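Local coordinates for protein flavin reductase (Uncultured bacterium, PDB 5CHO) that probably reduces flavin to supply the reduced cofactor to the partner tryptophan halogenase of a bacterial two-component system, and binds FAD, at residues D56-N64 with V108-R119; A143-W152 with F163-D174. All coordinates share one frame; numbering follows the deposited sequence.

Contact 1. Residues D56-N64 with V108-R119; sequences DSPHAMTAN and VALLYANRWRPR. With FAD (flavin-adenine dinucleotide), chain I.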
loop_
_atom_site.group_PDB
_atom_site.type_symbol
_atom_site.label_atom_id
_atom_site.label_comp_id
_atom_site.label_asym_id
_atom_site.label_seq_id
_atom_site.Cartn_x
_atom_site.Cartn_y
_atom_site.Cartn_z
ATOM N N ASP A 56 -5.878 -25.235 12.282
ATOM C CA ASP A 56 -6.608 -25.644 13.477
ATOM C C ASP A 56 -7.300 -24.459 14.129
ATOM O O ASP A 56 -8.408 -24.577 14.653
ATOM C CB ASP A 56 -5.649 -26.285 14.475
ATOM C CG ASP A 56 -5.063 -27.584 13.965
ATOM O OD1 ASP A 56 -5.748 -28.287 13.195
ATOM O OD2 ASP A 56 -3.910 -27.900 14.330
ATOM N N SER A 57 -6.628 -23.315 14.080
ATOM C CA SER A 57 -7.122 -22.085 14.680
ATOM C C SER A 57 -7.285 -21.006 13.616
ATOM O O SER A 57 -6.523 -20.041 13.603
ATOM C CB SER A 57 -6.165 -21.610 15.779
ATOM O OG SER A 57 -6.543 -20.340 16.279
ATOM N N PRO A 58 -8.266 -21.170 12.711
ATOM C CA PRO A 58 -8.506 -20.134 11.700
ATOM C C PRO A 58 -8.681 -18.762 12.339
ATOM O O PRO A 58 -9.244 -18.631 13.428
ATOM C CB PRO A 58 -9.796 -20.586 11.016
ATOM C CG PRO A 58 -9.868 -22.040 11.243
ATOM C CD PRO A 58 -9.155 -22.329 12.535
ATOM N N HIS A 59 -8.197 -17.744 11.644
ATOM C CA HIS A 59 -8.202 -16.396 12.175
ATOM C C HIS A 59 -8.264 -15.392 11.036
ATOM O O HIS A 59 -7.942 -15.718 9.895
ATOM C CB HIS A 59 -6.952 -16.165 13.025
ATOM C CG HIS A 59 -6.962 -14.876 13.783
ATOM N ND1 HIS A 59 -8.087 -14.401 14.427
ATOM C CD2 HIS A 59 -5.998 -13.949 13.981
ATOM C CE1 HIS A 59 -7.806 -13.246 15.001
ATOM N NE2 HIS A 59 -6.543 -12.948 14.744
ATOM N N ALA A 60 -8.680 -14.172 11.350
ATOM C CA ALA A 60 -8.766 -13.113 10.356
ATOM C C ALA A 60 -8.500 -11.760 10.997
ATOM O O ALA A 60 -8.727 -11.577 12.195
ATOM C CB ALA A 60 -10.125 -13.122 9.682
ATOM N N MET A 61 -8.010 -10.827 10.188
ATOM C CA MET A 61 -7.757 -9.464 10.630
ATOM C C MET A 61 -7.866 -8.518 9.439
ATOM O O MET A 61 -7.642 -8.909 8.291
ATOM C CB MET A 61 -6.378 -9.342 11.288
ATOM C CG MET A 61 -5.212 -9.642 10.354
ATOM S SD MET A 61 -4.333 -8.195 9.734
ATOM C CE MET A 61 -3.398 -7.689 11.171
ATOM N N THR A 62 -8.218 -7.272 9.729
ATOM C CA THR A 62 -8.388 -6.268 8.696
ATOM C C THR A 62 -7.055 -5.567 8.438
ATOM O O THR A 62 -6.368 -5.144 9.367
ATOM C CB THR A 62 -9.466 -5.241 9.088
ATOM O OG1 THR A 62 -10.747 -5.879 9.134
ATOM C CG2 THR A 62 -9.501 -4.093 8.094
ATOM N N ALA A 63 -6.694 -5.462 7.166
ATOM C CA ALA A 63 -5.421 -4.861 6.776
ATOM C C ALA A 63 -5.578 -3.984 5.543
ATOM O O ALA A 63 -6.256 -4.364 4.591
ATOM C CB ALA A 63 -4.387 -5.939 6.520
ATOM N N ASN A 64 -4.958 -2.806 5.575
ATOM C CA ASN A 64 -4.897 -1.928 4.409
ATOM C C ASN A 64 -3.454 -1.716 3.948
ATOM O O ASN A 64 -3.193 -0.937 3.029
ATOM C CB ASN A 64 -5.577 -0.582 4.707
ATOM C CG ASN A 64 -4.709 0.357 5.532
ATOM O OD1 ASN A 64 -3.827 -0.073 6.277
ATOM N ND2 ASN A 64 -4.978 1.656 5.418
ATOM N N VAL A 108 -17.584 -5.772 7.553
ATOM C CA VAL A 108 -16.530 -6.780 7.660
ATOM C C VAL A 108 -15.199 -6.156 8.084
ATOM O O VAL A 108 -14.494 -6.704 8.933
ATOM C CB VAL A 108 -16.310 -7.541 6.335
ATOM C CG1 VAL A 108 -15.249 -8.622 6.519
ATOM C CG2 VAL A 108 -17.613 -8.144 5.829
ATOM N N ALA A 109 -14.856 -5.020 7.481
ATOM C CA ALA A 109 -13.614 -4.330 7.810
ATOM C C ALA A 109 -13.616 -3.932 9.275
ATOM O O ALA A 109 -12.617 -4.105 9.975
ATOM C CB ALA A 109 -13.424 -3.100 6.928
ATOM N N LEU A 110 -14.740 -3.393 9.735
ATOM C CA LEU A 110 -14.855 -2.952 11.120
ATOM C C LEU A 110 -14.734 -4.119 12.086
ATOM O O LEU A 110 -13.955 -4.060 13.035
ATOM C CB LEU A 110 -16.183 -2.233 11.355
ATOM C CG LEU A 110 -16.259 -0.820 10.776
ATOM C CD1 LEU A 110 -17.683 -0.268 10.842
ATOM C CD2 LEU A 110 -15.267 0.097 11.473
ATOM N N LEU A 111 -15.501 -5.179 11.834
ATOM C CA LEU A 111 -15.498 -6.352 12.700
ATOM C C LEU A 111 -14.102 -6.912 12.921
ATOM O O LEU A 111 -13.701 -7.120 14.063
ATOM C CB LEU A 111 -16.402 -7.448 12.125
ATOM C CG LEU A 111 -16.395 -8.778 12.896
ATOM C CD1 LEU A 111 -16.746 -8.575 14.370
ATOM C CD2 LEU A 111 -17.324 -9.796 12.251
ATOM N N TYR A 112 -13.355 -7.148 11.846
ATOM C CA TYR A 112 -12.065 -7.811 11.979
ATOM C C TYR A 112 -10.936 -6.833 12.243
ATOM O O TYR A 112 -9.767 -7.213 12.244
ATOM C CB TYR A 112 -11.789 -8.670 10.748
ATOM C CG TYR A 112 -12.754 -9.827 10.712
ATOM C CD1 TYR A 112 -12.604 -10.886 11.592
ATOM C CD2 TYR A 112 -13.819 -9.860 9.827
ATOM C CE1 TYR A 112 -13.481 -11.936 11.601
ATOM C CE2 TYR A 112 -14.705 -10.924 9.825
ATOM C CZ TYR A 112 -14.526 -11.960 10.715
ATOM O OH TYR A 112 -15.398 -13.028 10.732
ATOM N N ALA A 113 -11.300 -5.575 12.469
ATOM C CA ALA A 113 -10.385 -4.591 13.032
ATOM C C ALA A 113 -10.630 -4.423 14.537
ATOM O O ALA A 113 -9.880 -3.726 15.221
ATOM C CB ALA A 113 -10.536 -3.272 12.315
ATOM N N ASN A 114 -11.688 -5.054 15.045
ATOM C CA ASN A 114 -12.075 -4.918 16.454
ATOM C C ASN A 114 -11.379 -5.949 17.357
ATOM O O ASN A 114 -11.720 -7.129 17.335
ATOM C CB ASN A 114 -13.599 -5.037 16.597
ATOM C CG ASN A 114 -14.110 -4.488 17.926
ATOM O OD1 ASN A 114 -13.439 -4.590 18.953
ATOM N ND2 ASN A 114 -15.296 -3.893 17.905
ATOM N N ARG A 115 -10.404 -5.498 18.141
ATOM C CA ARG A 115 -9.653 -6.374 19.044
ATOM C C ARG A 115 -10.527 -7.068 20.077
ATOM O O ARG A 115 -10.130 -8.077 20.655
ATOM C CB ARG A 115 -8.565 -5.567 19.752
ATOM C CG ARG A 115 -9.097 -4.514 20.718
ATOM C CD ARG A 115 -7.992 -3.563 21.143
ATOM N NE ARG A 115 -7.452 -2.880 19.972
ATOM C CZ ARG A 115 -6.296 -2.229 19.938
ATOM N NH1 ARG A 115 -5.554 -2.117 21.029
ATOM N NH2 ARG A 115 -5.896 -1.668 18.809
ATOM N N TRP A 116 -11.719 -6.529 20.293
ATOM C CA TRP A 116 -12.639 -7.054 21.294
ATOM C C TRP A 116 -13.564 -8.109 20.694
ATOM O O TRP A 116 -14.465 -8.616 21.365
ATOM C CB TRP A 116 -13.460 -5.915 21.895
ATOM C CG TRP A 116 -12.627 -4.789 22.410
ATOM C CD1 TRP A 116 -12.386 -3.603 21.783
ATOM C CD2 TRP A 116 -11.941 -4.724 23.667
ATOM N NE1 TRP A 116 -11.585 -2.805 22.565
ATOM C CE2 TRP A 116 -11.299 -3.470 23.727
ATOM C CE3 TRP A 116 -11.809 -5.604 24.748
ATOM C CZ2 TRP A 116 -10.533 -3.074 24.821
ATOM C CZ3 TRP A 116 -11.043 -5.208 25.838
ATOM C CH2 TRP A 116 -10.417 -3.955 25.865
ATOM N N ARG A 117 -13.337 -8.441 19.427
ATOM C CA ARG A 117 -14.260 -9.291 18.687
ATOM C C ARG A 117 -14.243 -10.739 19.173
ATOM O O ARG A 117 -13.241 -11.204 19.712
ATOM C CB ARG A 117 -13.931 -9.247 17.187
ATOM C CG ARG A 117 -12.614 -9.920 16.784
ATOM C CD ARG A 117 -12.270 -9.580 15.339
ATOM N NE ARG A 117 -10.978 -10.091 14.879
ATOM C CZ ARG A 117 -9.828 -9.426 14.958
ATOM N NH1 ARG A 117 -9.780 -8.215 15.495
ATOM N NH2 ARG A 117 -8.717 -9.978 14.490
ATOM N N PRO A 118 -15.363 -11.454 18.981
ATOM C CA PRO A 118 -15.385 -12.901 19.217
ATOM C C PRO A 118 -14.375 -13.589 18.307
ATOM O O PRO A 118 -14.357 -13.289 17.112
ATOM C CB PRO A 118 -16.820 -13.304 18.861
ATOM C CG PRO A 118 -17.614 -12.047 18.900
ATOM C CD PRO A 118 -16.678 -10.938 18.562
ATOM N N ARG A 119 -13.555 -14.484 18.853
ATOM C CA ARG A 119 -12.486 -15.115 18.081
ATOM C C ARG A 119 -12.716 -16.601 17.812
ATOM O O ARG A 119 -11.785 -17.324 17.460
ATOM C CB ARG A 119 -11.151 -14.900 18.803
ATOM C CG ARG A 119 -10.693 -13.453 18.723
ATOM C CD ARG A 119 -9.501 -13.123 19.599
ATOM N NE ARG A 119 -9.324 -11.673 19.647
ATOM C CZ ARG A 119 -8.537 -10.976 18.829
ATOM N NH1 ARG A 119 -7.835 -11.585 17.878
ATOM N NH2 ARG A 119 -8.460 -9.655 18.955
HETATM P PA FAD I . -4.959 -8.423 17.993
HETATM O O1A FAD I . -4.736 -9.637 18.848
HETATM O O2A FAD I . -6.397 -8.087 17.931
HETATM O O5B FAD I . -4.167 -7.157 18.618
HETATM C C5B FAD I . -4.337 -5.877 17.996
HETATM C C4B FAD I . -3.775 -4.741 18.927
HETATM O O4B FAD I . -4.542 -4.610 19.954
HETATM C C3B FAD I . -2.400 -5.133 19.457
HETATM O O3B FAD I . -1.545 -4.041 19.473
HETATM C C2B FAD I . -2.650 -5.635 20.878
HETATM O O2B FAD I . -1.519 -5.193 21.805
HETATM C C1B FAD I . -3.741 -5.075 21.264
HETATM N N9A FAD I . -4.530 -6.006 21.986
HETATM C C8A FAD I . -5.578 -6.730 21.524
HETATM N N7A FAD I . -6.038 -7.494 22.547
HETATM C C5A FAD I . -5.271 -7.242 23.636
HETATM C C6A FAD I . -5.291 -7.742 24.930
HETATM N N6A FAD I . -6.135 -8.704 25.624
HETATM N N1A FAD I . -4.389 -7.305 25.838
HETATM C C2A FAD I . -3.449 -6.372 25.486
HETATM N N3A FAD I . -3.419 -5.881 24.207
HETATM C C4A FAD I . -4.335 -6.319 23.287
HETATM N N1 FAD I . -3.315 -3.787 11.616
HETATM C C2 FAD I . -2.010 -4.246 11.143
HETATM O O2 FAD I . -1.246 -4.843 11.911
HETATM N N3 FAD I . -1.601 -3.991 9.767
HETATM C C4 FAD I . -2.483 -3.296 8.886
HETATM O O4 FAD I . -2.157 -3.100 7.801
HETATM C C4X FAD I . -3.817 -2.830 9.383
HETATM N N5 FAD I . -4.717 -2.129 8.520
HETATM C C5X FAD I . -6.042 -1.679 9.014
HETATM C C6 FAD I . -6.940 -0.983 8.151
HETATM C C7 FAD I . -8.187 -0.555 8.629
HETATM C C7M FAD I . -8.896 0.157 7.436
HETATM C C8 FAD I . -8.539 -0.826 9.953
HETATM C C8M FAD I . -9.956 -0.300 10.359
HETATM C C9 FAD I . -7.654 -1.512 10.794
HETATM C C9A FAD I . -6.401 -1.938 10.332
HETATM N N10 FAD I . -5.491 -2.652 11.225
HETATM C C10 FAD I . -4.199 -3.091 10.736
HETATM C "C1'" FAD I . -5.856 -2.936 12.644
HETATM C "C2'" FAD I . -6.159 -4.436 12.831
HETATM O "O2'" FAD I . -7.160 -4.816 11.937
HETATM C "C3'" FAD I . -6.615 -4.650 14.254
HETATM O "O3'" FAD I . -5.569 -4.342 15.123
HETATM C "C4'" FAD I . -7.043 -6.105 14.472
HETATM O "O4'" FAD I . -7.704 -6.205 15.668
HETATM C "C5'" FAD I . -5.800 -7.018 14.506
HETATM O "O5'" FAD I . -6.204 -8.366 14.718
HETATM P P FAD I . -5.161 -9.408 15.384
HETATM O O1P FAD I . -5.925 -10.567 15.970
HETATM O O2P FAD I . -4.162 -9.899 14.329
HETATM O O3P FAD I . -4.390 -8.660 16.529
HETATM O O HOH W 1 -10.417 -15.355 15.053
#
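The FAD site of this flavin reductase is built here from strand 59-63 and the turns that follow helix 106-111, and Arg-117 and Thr-62 make the direct bonds between them. Arg-117 stretches out from CG to NE, and its guanidinium is shared by protein and cofactor. Arg-117 NH2 gives one hydrogen to Ala-60 O at 2.8 Å, a bent bond (134°) in the carbonyl plane but with the oxygen tilted out of the guanidinium plane, and another, nearly straight, to FAD O5' at 3.0 Å. NH1 divides itself between FAD O4' and Asn-114 O, which also accepts from the backbone N of Arg-117 on the opposite face of its plane. Four bonds therefore fix the rotation of the group, and an alanine here would probably leave Ala-60 O, FAD O5' and FAD O4' without this donor and the turn at Asn-114 less firmly tied to the strand. Thr-62 holds the helix end: Thr-62 OG1 donates to Ala-109 O at 2.7 Å, while its backbone N donates to Tyr-112 O. Ala-60 CB makes an off-centre CH-pi contact, 4.3 Å from the centroid of the Tyr-112 ring, and Tyr-112 OH is taken up by Gln-123. With CG anti to the backbone N (chi1 -171°), the His-59 ring is carried to the diphosphate, where His-59 NE2 and Arg-119 NH1 converge on FAD O1P at 2.7 and 2.9 Å. Arg-119 NH2 continues to FAD O2A, so both phosphates are gripped. His-59, Arg-117 and Arg-119 supply part of the ribityl and diphosphate binding of the flavin reductase pocket.

Contact 2. Residues A143-W152 with F163-D174; sequences ALAWFECALW and FVGRLLTAERHD
Trp-146 and His-173 meet edge to face near one end of the antiparallel pairing between residues 143-152 and 163-174. Trp-146 CB lies 4.1 Å from His-173 NE2, and CG, anti to its own carbonyl carbon (chi1 -72°), turns an indole face to that nitrogen. Trp-146 CG, CD2 and CE2 lie under His-173 NE2, CD2 nearest at 3.2 Å, with CD1 and CZ2 farther from it; the two planes are 82° apart. Farther out, Trp-146 CE3 comes within 3.9 Å of Glu-171 OE1 and CZ3 still meets His-173 CE1, while NE1 donates to Ala-140 O. At the edge of the histidine ring, His-173 CD2 lies 3.2 Å from Ala-143 O.

On the same face of the sheet as Trp-146, Glu-148 OE2 accepts from Thr-169 OG1 at 2.9 Å on the anti side; OE1 goes to Thr-135. Here Leu-168 N bonds Glu-148 O at 2.8 Å and Thr-169 N reaches the same oxygen weakly, the two residues of a classic beta bulge. On the reverse face Phe-147 CD1 packs on Ala-170 CB, and Cys-149 SG on Leu-167 CD2. That face also meets the second subunit, through Phe-147 on its Ile-40 and Arg-172 NH2 bonded to its Ser-183. Strand 163-167 crosses strand 145-152 at 124°, whereas strand 169-172 runs almost exactly antiparallel to it. The segments form the body of a bulged, sharply bent beta hairpin (strands 145-157 and 160-172) in the curled antiparallel sheet of the flavin reductase domain.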
loop_
_atom_site.group_PDB
_atom_site.type_symbol
_atom_site.label_atom_id
_atom_site.label_comp_id
_atom_site.label_asym_id
_atom_site.label_seq_id
_atom_site.Cartn_x
_atom_site.Cartn_y
_atom_site.Cartn_z
ATOM N N ALA A 143 -16.255 -10.249 -2.197
ATOM C CA ALA A 143 -15.034 -9.454 -2.314
ATOM C C ALA A 143 -14.742 -9.106 -3.771
ATOM O O ALA A 143 -15.194 -9.796 -4.685
ATOM C CB ALA A 143 -13.856 -10.198 -1.703
ATOM N N LEU A 144 -13.986 -8.032 -3.975
ATOM C CA LEU A 144 -13.539 -7.637 -5.302
ATOM C C LEU A 144 -12.510 -8.616 -5.862
ATOM O O LEU A 144 -12.408 -8.782 -7.076
ATOM C CB LEU A 144 -12.959 -6.221 -5.265
ATOM C CG LEU A 144 -13.937 -5.136 -4.801
ATOM C CD1 LEU A 144 -13.282 -3.761 -4.873
ATOM C CD2 LEU A 144 -15.240 -5.178 -5.588
ATOM N N ALA A 145 -11.748 -9.254 -4.976
ATOM C CA ALA A 145 -10.708 -10.193 -5.396
ATOM C C ALA A 145 -10.259 -11.120 -4.264
ATOM O O ALA A 145 -10.386 -10.781 -3.087
ATOM C CB ALA A 145 -9.510 -9.428 -5.947
ATOM N N TRP A 146 -9.734 -12.286 -4.637
ATOM C CA TRP A 146 -9.149 -13.234 -3.690
ATOM C C TRP A 146 -7.690 -13.535 -4.019
ATOM O O TRP A 146 -7.308 -13.594 -5.187
ATOM C CB TRP A 146 -9.929 -14.555 -3.674
ATOM C CG TRP A 146 -11.289 -14.511 -3.036
ATOM C CD1 TRP A 146 -11.784 -13.554 -2.198
ATOM C CD2 TRP A 146 -12.323 -15.492 -3.177
ATOM N NE1 TRP A 146 -13.064 -13.877 -1.813
ATOM C CE2 TRP A 146 -13.419 -15.062 -2.404
ATOM C CE3 TRP A 146 -12.429 -16.689 -3.888
ATOM C CZ2 TRP A 146 -14.604 -15.791 -2.322
ATOM C CZ3 TRP A 146 -13.602 -17.407 -3.806
ATOM C CH2 TRP A 146 -14.673 -16.958 -3.030
ATOM N N PHE A 147 -6.879 -13.712 -2.977
ATOM C CA PHE A 147 -5.513 -14.203 -3.128
ATOM C C PHE A 147 -5.247 -15.286 -2.092
ATOM O O PHE A 147 -5.718 -15.189 -0.960
ATOM C CB PHE A 147 -4.465 -13.099 -2.946
ATOM C CG PHE A 147 -4.628 -11.922 -3.866
ATOM C CD1 PHE A 147 -3.970 -11.871 -5.089
ATOM C CD2 PHE A 147 -5.439 -10.858 -3.501
ATOM C CE1 PHE A 147 -4.121 -10.779 -5.928
ATOM C CE2 PHE A 147 -5.587 -9.765 -4.331
ATOM C CZ PHE A 147 -4.931 -9.727 -5.549
ATOM N N GLU A 148 -4.500 -16.314 -2.483
ATOM C CA GLU A 148 -3.895 -17.230 -1.519
ATOM C C GLU A 148 -2.389 -17.119 -1.648
ATOM O O GLU A 148 -1.859 -17.021 -2.755
ATOM C CB GLU A 148 -4.333 -18.679 -1.736
ATOM C CG GLU A 148 -5.810 -18.937 -1.529
ATOM C CD GLU A 148 -6.159 -20.402 -1.704
ATOM O OE1 GLU A 148 -6.099 -21.149 -0.704
ATOM O OE2 GLU A 148 -6.480 -20.812 -2.839
ATOM N N CYS A 149 -1.704 -17.146 -0.511
ATOM C CA CYS A 149 -0.273 -16.906 -0.488
ATOM C C CYS A 149 0.449 -17.869 0.433
ATOM O O CYS A 149 -0.105 -18.325 1.432
ATOM C CB CYS A 149 0.008 -15.472 -0.035
ATOM S SG CYS A 149 -0.959 -14.206 -0.888
ATOM N N ALA A 150 1.690 -18.172 0.078
ATOM C CA ALA A 150 2.602 -18.871 0.965
ATOM C C ALA A 150 3.608 -17.865 1.486
ATOM O O ALA A 150 4.116 -17.047 0.721
ATOM C CB ALA A 150 3.296 -19.997 0.245
ATOM N N LEU A 151 3.905 -17.924 2.778
ATOM C CA LEU A 151 4.834 -16.979 3.364
ATOM C C LEU A 151 6.236 -17.210 2.804
ATOM O O LEU A 151 6.816 -18.286 2.946
ATOM C CB LEU A 151 4.815 -17.091 4.891
ATOM C CG LEU A 151 5.774 -16.177 5.656
ATOM C CD1 LEU A 151 5.531 -14.719 5.297
ATOM C CD2 LEU A 151 5.621 -16.390 7.154
ATOM N N TRP A 152 6.764 -16.167 2.174
ATOM C CA TRP A 152 8.058 -16.190 1.506
ATOM C C TRP A 152 9.080 -15.731 2.526
ATOM O O TRP A 152 10.019 -16.457 2.859
ATOM C CB TRP A 152 8.017 -15.272 0.274
ATOM C CG TRP A 152 9.160 -15.337 -0.723
ATOM C CD1 TRP A 152 9.418 -16.335 -1.623
ATOM C CD2 TRP A 152 10.141 -14.315 -0.971
ATOM N NE1 TRP A 152 10.511 -16.009 -2.393
ATOM C CE2 TRP A 152 10.974 -14.777 -2.012
ATOM C CE3 TRP A 152 10.402 -13.061 -0.406
ATOM C CZ2 TRP A 152 12.053 -14.032 -2.494
ATOM C CZ3 TRP A 152 11.474 -12.322 -0.886
ATOM C CH2 TRP A 152 12.286 -12.811 -1.920
ATOM N N PHE A 163 5.318 -9.008 5.866
ATOM C CA PHE A 163 5.133 -10.392 5.451
ATOM C C PHE A 163 4.987 -10.454 3.938
ATOM O O PHE A 163 3.996 -9.977 3.390
ATOM C CB PHE A 163 3.899 -11.008 6.119
ATOM C CG PHE A 163 4.050 -11.223 7.596
ATOM C CD1 PHE A 163 3.866 -10.181 8.484
ATOM C CD2 PHE A 163 4.382 -12.469 8.097
ATOM C CE1 PHE A 163 4.003 -10.376 9.843
ATOM C CE2 PHE A 163 4.521 -12.670 9.455
ATOM C CZ PHE A 163 4.332 -11.619 10.330
ATOM N N VAL A 164 5.967 -11.055 3.271
ATOM C CA VAL A 164 5.937 -11.192 1.821
ATOM C C VAL A 164 5.384 -12.564 1.467
ATOM O O VAL A 164 5.910 -13.584 1.913
ATOM C CB VAL A 164 7.332 -11.026 1.196
ATOM C CG1 VAL A 164 7.236 -11.008 -0.321
ATOM C CG2 VAL A 164 7.990 -9.756 1.698
ATOM N N GLY A 165 4.315 -12.585 0.678
ATOM C CA GLY A 165 3.691 -13.829 0.273
ATOM C C GLY A 165 3.872 -14.088 -1.205
ATOM O O GLY A 165 3.676 -13.187 -2.021
ATOM N N ARG A 166 4.255 -15.311 -1.554
ATOM C CA ARG A 166 4.245 -15.724 -2.948
ATOM C C ARG A 166 2.868 -16.284 -3.273
ATOM O O ARG A 166 2.356 -17.147 -2.562
ATOM C CB ARG A 166 5.328 -16.761 -3.255
ATOM C CG ARG A 166 5.321 -17.130 -4.730
ATOM C CD ARG A 166 6.325 -18.186 -5.140
ATOM N NE ARG A 166 6.235 -18.372 -6.586
ATOM C CZ ARG A 166 7.161 -18.942 -7.351
ATOM N NH1 ARG A 166 8.290 -19.403 -6.827
ATOM N NH2 ARG A 166 6.950 -19.046 -8.656
ATOM N N LEU A 167 2.268 -15.778 -4.344
ATOM C CA LEU A 167 0.911 -16.153 -4.704
ATOM C C LEU A 167 0.827 -17.615 -5.131
ATOM O O LEU A 167 1.659 -18.090 -5.904
ATOM C CB LEU A 167 0.396 -15.242 -5.826
ATOM C CG LEU A 167 0.275 -13.760 -5.447
ATOM C CD1 LEU A 167 -0.301 -12.916 -6.577
ATOM C CD2 LEU A 167 -0.556 -13.602 -4.190
ATOM N N LEU A 168 -0.186 -18.317 -4.625
ATOM C CA LEU A 168 -0.497 -19.672 -5.073
ATOM C C LEU A 168 -1.714 -19.595 -5.971
ATOM O O LEU A 168 -1.831 -20.343 -6.941
ATOM C CB LEU A 168 -0.767 -20.611 -3.898
ATOM C CG LEU A 168 0.135 -20.490 -2.674
ATOM C CD1 LEU A 168 -0.385 -21.420 -1.577
ATOM C CD2 LEU A 168 1.562 -20.817 -3.051
ATOM N N THR A 169 -2.617 -18.681 -5.634
ATOM C CA THR A 169 -3.775 -18.398 -6.464
ATOM C C THR A 169 -4.133 -16.928 -6.381
ATOM O O THR A 169 -3.781 -16.230 -5.430
ATOM C CB THR A 169 -5.022 -19.215 -6.055
ATOM O OG1 THR A 169 -5.410 -18.874 -4.719
ATOM C CG2 THR A 169 -4.755 -20.708 -6.145
ATOM N N ALA A 170 -4.847 -16.475 -7.398
ATOM C CA ALA A 170 -5.329 -15.112 -7.462
ATOM C C ALA A 170 -6.508 -15.122 -8.411
ATOM O O ALA A 170 -6.504 -15.840 -9.412
ATOM C CB ALA A 170 -4.243 -14.160 -7.929
ATOM N N GLU A 171 -7.510 -14.316 -8.098
ATOM C CA GLU A 171 -8.768 -14.366 -8.817
ATOM C C GLU A 171 -9.509 -13.065 -8.619
ATOM O O GLU A 171 -9.673 -12.601 -7.492
ATOM C CB GLU A 171 -9.626 -15.531 -8.323
ATOM C CG GLU A 171 -10.939 -15.697 -9.070
ATOM C CD GLU A 171 -11.805 -16.790 -8.475
ATOM O OE1 GLU A 171 -11.351 -17.459 -7.523
ATOM O OE2 GLU A 171 -12.941 -16.976 -8.954
ATOM N N ARG A 172 -9.945 -12.472 -9.722
ATOM C CA ARG A 172 -10.718 -11.246 -9.656
ATOM C C ARG A 172 -12.191 -11.526 -9.891
ATOM O O ARG A 172 -12.549 -12.294 -10.784
ATOM C CB ARG A 172 -10.240 -10.234 -10.678
ATOM C CG ARG A 172 -10.880 -8.895 -10.450
ATOM C CD ARG A 172 -10.316 -7.850 -11.354
ATOM N NE ARG A 172 -10.758 -6.526 -10.941
ATOM C CZ ARG A 172 -10.536 -5.420 -11.637
ATOM N NH1 ARG A 172 -9.901 -5.479 -12.800
ATOM N NH2 ARG A 172 -10.972 -4.256 -11.175
ATOM N N HIS A 173 -13.039 -10.890 -9.091
ATOM C CA HIS A 173 -14.478 -11.065 -9.204
ATOM C C HIS A 173 -15.125 -9.855 -9.851
ATOM O O HIS A 173 -14.436 -8.951 -10.324
ATOM C CB HIS A 173 -15.093 -11.303 -7.830
ATOM C CG HIS A 173 -14.427 -12.394 -7.059
ATOM N ND1 HIS A 173 -14.311 -13.680 -7.540
ATOM C CD2 HIS A 173 -13.833 -12.391 -5.843
ATOM C CE1 HIS A 173 -13.677 -14.423 -6.651
ATOM N NE2 HIS A 173 -13.377 -13.664 -5.612
ATOM N N ASP A 174 -16.455 -9.857 -9.874
ATOM C CA ASP A 174 -17.221 -8.763 -10.450
ATOM C C ASP A 174 -16.765 -7.430 -9.900
ATOM O O ASP A 174 -16.580 -7.268 -8.693
ATOM C CB ASP A 174 -18.713 -8.935 -10.163
ATOM C CG ASP A 174 -19.366 -9.985 -11.043
ATOM O OD1 ASP A 174 -18.742 -10.410 -12.039
ATOM O OD2 ASP A 174 -20.511 -10.382 -10.738
HETATM O O HOH W 2 -13.018 -6.788 -8.785
#

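From the N terminus, strand 59-63 comes first, and contact 1 closes when the chain, after several strands and helix 85-93, returns through helix 106-111 to its following turns. Contact 2 opens later and closes the shorter span, a hairpin between strands 145-157 and 160-172. The two are in series, neither nesting nor crossing, and lie on opposite sides of the chain's centre, their own centres about 18 Å apart. One sheet connects them: strand 59-63 pairs with 46-53, that with 95-100, and that with 145-157. Contact 1 thus ties the cofactor-binding turns to this sheet, and contact 2 joins two of its strands beside the second subunit.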